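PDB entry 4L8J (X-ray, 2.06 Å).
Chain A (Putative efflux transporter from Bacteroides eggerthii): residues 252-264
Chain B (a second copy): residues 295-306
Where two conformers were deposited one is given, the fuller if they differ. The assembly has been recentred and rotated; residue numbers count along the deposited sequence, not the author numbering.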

# COMPACT_ATOMS: atom_id res chain seq x y z
N GLU A 252 -12.65 -10.20 0.85
CA GLU A 252 -12.88 -11.65 0.87
C GLU A 252 -12.07 -12.33 2.00
O GLU A 252 -12.69 -12.81 2.97
CB GLU A 252 -12.55 -12.28 -0.50
CG GLU A 252 -12.97 -13.74 -0.60
CD GLU A 252 -12.62 -14.45 -1.89
OE1 GLU A 252 -11.89 -13.85 -2.73
OE2 GLU A 252 -13.07 -15.60 -2.07
N GLU A 253 -10.73 -12.38 1.90
CA GLU A 253 -9.88 -12.98 2.94
C GLU A 253 -9.49 -11.93 3.99
O GLU A 253 -8.65 -11.08 3.73
CB GLU A 253 -8.62 -13.70 2.34
CG GLU A 253 -7.74 -12.89 1.40
CD GLU A 253 -6.23 -13.01 1.57
OE1 GLU A 253 -5.76 -14.04 2.13
OE2 GLU A 253 -5.52 -12.08 1.12
N LYS A 254 -10.16 -11.97 5.15
CA LYS A 254 -9.96 -11.06 6.27
C LYS A 254 -8.52 -11.16 6.83
O LYS A 254 -8.04 -12.27 7.06
CB LYS A 254 -10.97 -11.33 7.39
CG LYS A 254 -12.43 -11.44 6.93
CD LYS A 254 -13.00 -10.16 6.36
CE LYS A 254 -14.43 -10.37 5.89
NZ LYS A 254 -14.98 -9.13 5.24
N LEU A 255 -7.85 -10.01 6.95
CA LEU A 255 -6.50 -9.90 7.48
C LEU A 255 -6.55 -9.33 8.89
O LEU A 255 -7.38 -8.46 9.16
CB LEU A 255 -5.60 -9.05 6.58
CG LEU A 255 -5.47 -9.48 5.10
CD1 LEU A 255 -4.49 -8.62 4.41
CD2 LEU A 255 -5.05 -10.93 4.96
N MSE A 256 -5.64 -9.82 9.78
CA MSE A 256 -5.52 -9.37 11.18
C MSE A 256 -4.28 -8.54 11.34
O MSE A 256 -3.27 -8.80 10.67
CB MSE A 256 -5.43 -10.57 12.15
CG MSE A 256 -6.57 -11.59 12.04
SE MSE A 256 -8.23 -10.82 12.69
CE MSE A 256 -9.36 -11.22 11.07
N ASN A 257 -4.35 -7.53 12.21
CA ASN A 257 -3.19 -6.72 12.57
C ASN A 257 -2.53 -7.26 13.81
O ASN A 257 -3.21 -7.49 14.83
CB ASN A 257 -3.56 -5.27 12.90
CG ASN A 257 -4.12 -4.44 11.80
OD1 ASN A 257 -3.51 -4.30 10.75
ND2 ASN A 257 -5.22 -3.72 12.11
N VAL A 258 -1.19 -7.35 13.76
CA VAL A 258 -0.37 -7.62 14.93
C VAL A 258 0.89 -6.77 14.82
O VAL A 258 1.43 -6.67 13.71
CB VAL A 258 0.00 -9.11 15.22
CG1 VAL A 258 -1.23 -9.97 15.46
CG2 VAL A 258 0.91 -9.71 14.16
N PRO A 259 1.47 -6.24 15.92
CA PRO A 259 2.76 -5.54 15.80
C PRO A 259 3.85 -6.49 15.30
O PRO A 259 3.80 -7.70 15.54
CB PRO A 259 3.06 -5.11 17.25
CG PRO A 259 1.68 -4.95 17.87
CD PRO A 259 0.97 -6.18 17.31
N LEU A 260 4.82 -5.95 14.57
CA LEU A 260 5.95 -6.75 14.08
C LEU A 260 6.66 -7.43 15.26
O LEU A 260 7.03 -8.60 15.16
CB LEU A 260 6.93 -5.84 13.30
CG LEU A 260 8.31 -6.39 12.97
CD1 LEU A 260 8.21 -7.54 12.01
CD2 LEU A 260 9.22 -5.30 12.42
N SER A 261 6.81 -6.71 16.40
CA SER A 261 7.51 -7.21 17.59
C SER A 261 6.83 -8.47 18.21
O SER A 261 7.42 -9.12 19.07
CB SER A 261 7.66 -6.10 18.61
OG SER A 261 6.41 -5.74 19.17
N ALA A 262 5.61 -8.81 17.78
CA ALA A 262 4.91 -10.01 18.26
C ALA A 262 5.37 -11.28 17.53
O ALA A 262 5.22 -12.38 18.08
CB ALA A 262 3.40 -9.85 18.08
N VAL A 263 5.88 -11.13 16.30
CA VAL A 263 6.19 -12.26 15.44
C VAL A 263 7.66 -12.69 15.56
O VAL A 263 8.58 -11.86 15.60
CB VAL A 263 5.77 -11.94 13.96
CG1 VAL A 263 6.10 -13.09 13.01
CG2 VAL A 263 4.28 -11.60 13.87
N PHE A 264 7.87 -14.02 15.62
CA PHE A 264 9.20 -14.62 15.71
C PHE A 264 9.26 -15.91 14.88
O PHE A 264 8.23 -16.46 14.46
CB PHE A 264 9.58 -14.87 17.19
CG PHE A 264 8.63 -15.73 17.98
CD1 PHE A 264 7.57 -15.16 18.69
CD2 PHE A 264 8.80 -17.10 18.05
CE1 PHE A 264 6.69 -15.96 19.43
CE2 PHE A 264 7.94 -17.90 18.81
CZ PHE A 264 6.89 -17.32 19.49
N GLU B 295 4.57 2.20 15.64
CA GLU B 295 5.38 0.98 15.57
C GLU B 295 4.96 0.12 14.38
O GLU B 295 3.76 0.04 14.08
CB GLU B 295 5.28 0.18 16.89
CG GLU B 295 5.75 0.93 18.14
CD GLU B 295 7.19 1.40 18.20
OE1 GLU B 295 8.07 0.76 17.57
OE2 GLU B 295 7.45 2.40 18.91
N ALA B 296 5.93 -0.52 13.69
CA ALA B 296 5.65 -1.36 12.52
C ALA B 296 4.66 -2.49 12.86
O ALA B 296 4.80 -3.16 13.90
CB ALA B 296 6.94 -1.94 11.95
N ASN B 297 3.66 -2.67 11.98
CA ASN B 297 2.64 -3.72 12.12
C ASN B 297 2.65 -4.64 10.91
O ASN B 297 3.07 -4.25 9.82
CB ASN B 297 1.23 -3.13 12.31
CG ASN B 297 1.06 -2.34 13.58
OD1 ASN B 297 0.69 -2.87 14.64
ND2 ASN B 297 1.29 -1.05 13.47
N LEU B 298 2.20 -5.90 11.13
CA LEU B 298 2.11 -6.93 10.10
C LEU B 298 0.65 -7.32 9.86
O LEU B 298 -0.17 -7.35 10.79
CB LEU B 298 2.91 -8.21 10.47
CG LEU B 298 4.44 -8.13 10.51
CD1 LEU B 298 5.02 -9.49 10.90
CD2 LEU B 298 5.03 -7.69 9.13
N LEU B 299 0.35 -7.71 8.63
CA LEU B 299 -0.94 -8.26 8.28
C LEU B 299 -0.78 -9.76 8.32
O LEU B 299 0.23 -10.27 7.81
CB LEU B 299 -1.44 -7.74 6.93
CG LEU B 299 -1.96 -6.31 6.97
CD1 LEU B 299 -2.08 -5.75 5.55
CD2 LEU B 299 -3.29 -6.21 7.76
N ILE B 300 -1.71 -10.43 9.00
CA ILE B 300 -1.77 -11.87 9.22
C ILE B 300 -2.96 -12.41 8.47
O ILE B 300 -4.09 -11.96 8.71
CB ILE B 300 -1.80 -12.23 10.74
CG1 ILE B 300 -0.56 -11.68 11.51
CG2 ILE B 300 -1.96 -13.72 11.01
CD1 ILE B 300 0.81 -11.99 10.94
N SER B 301 -2.71 -13.38 7.57
CA SER B 301 -3.75 -13.99 6.73
C SER B 301 -4.29 -15.26 7.35
O SER B 301 -5.40 -15.67 7.01
CB SER B 301 -3.22 -14.27 5.32
OG SER B 301 -2.11 -15.16 5.34
N LYS B 302 -3.54 -15.89 8.27
CA LYS B 302 -3.99 -17.15 8.89
C LYS B 302 -3.38 -17.33 10.27
O LYS B 302 -2.24 -16.90 10.48
CB LYS B 302 -3.57 -18.34 7.98
CG LYS B 302 -4.21 -19.69 8.32
CD LYS B 302 -3.91 -20.73 7.25
N GLY B 303 -4.11 -17.99 11.16
CA GLY B 303 -3.63 -18.34 12.50
C GLY B 303 -4.13 -17.53 13.68
O GLY B 303 -3.79 -17.87 14.83
N LEU B 304 -4.90 -16.46 13.44
CA LEU B 304 -5.42 -15.60 14.51
C LEU B 304 -6.89 -15.22 14.30
O LEU B 304 -7.33 -15.08 13.17
CB LEU B 304 -4.60 -14.30 14.60
CG LEU B 304 -3.11 -14.44 14.93
CD1 LEU B 304 -2.40 -13.14 14.74
CD2 LEU B 304 -2.89 -14.98 16.35
N LYS B 305 -7.61 -15.00 15.40
CA LYS B 305 -8.99 -14.52 15.39
C LYS B 305 -9.01 -13.13 16.08
O LYS B 305 -8.20 -12.91 16.99
CB LYS B 305 -9.94 -15.50 16.11
CG LYS B 305 -10.11 -16.86 15.44
CD LYS B 305 -10.90 -17.83 16.33
CE LYS B 305 -10.78 -19.28 15.91
NZ LYS B 305 -11.58 -19.60 14.69
N PRO B 306 -9.94 -12.21 15.71
CA PRO B 306 -9.99 -10.91 16.41
C PRO B 306 -10.24 -11.09 17.89
O PRO B 306 -10.95 -12.01 18.29
CB PRO B 306 -11.18 -10.19 15.74
CG PRO B 306 -11.43 -10.89 14.50
CD PRO B 306 -11.00 -12.30 14.69
O HOH W 1 -6.49 -13.36 9.08
O HOH W 2 6.41 -3.71 16.11

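This contact is a two-stranded antiparallel pairing between two copies of one protein, held by a ladder of backbone hydrogen bonds and sealed on one face by a continuous apolar cluster. Strand 256-259 of chain A runs against strand 297-300 of chain B, their directions 146° apart, and the register is set by two hydrogen-bonded pairs. Met256(A) N donates to Ile300(B) O at 2.9 Å, and Ile300(B) N returns to Met256(A) O at 2.8 Å; two residues on, Val258(A) N reaches Leu298(B) O at 3.1 Å and Leu298(B) N reaches Val258(A) O at 2.8 Å. Pro259(A) has no amide hydrogen to give, but it falls at a non-hydrogen-bonded position, so the ladder loses nothing: Leu260(A) N adds a fifth, nearly linear bond to Ala296(B) O, 2.9 Å. That same carbonyl accepts from a water that also accepts a hydrogen bond from Ser261(A) N, while at the far end another water donates to both Lys254(A) O and Ile300(B) O, each 2.8 Å away.

Alternation sorts the side chains. Met256(A), a selenomethionine, Val258(A), Leu298(B) and Ile300(B) share one face, where Val258(A) CG2 meets Ile300(B) CG1 at 3.6 Å. Beyond the corner at Ser301(B), chain B comes back to this face: Leu304(B) CD1 lies 3.5 Å from Val258(A) CG1, and Pro306(B) CG lies 3.7 Å from Met256(A) SE. Leu298(B) extends the cluster the other way, its CD1 3.9 Å from Leu260(A) CD1 and 3.7 Å from Val263(A) CG2, so Leu260(A), at the start of the 3-10 segment, and Val263(A), just past it, both join the packing.

The face bearing Asn257(A) and Leu299(B) is more mixed. Leu299(B) CD2 rests 3.8 Å from Leu255(A) CB and 3.6 Å from Asn257(A) OD1, while Asn257(A) ND2 is satisfied elsewhere in the structure.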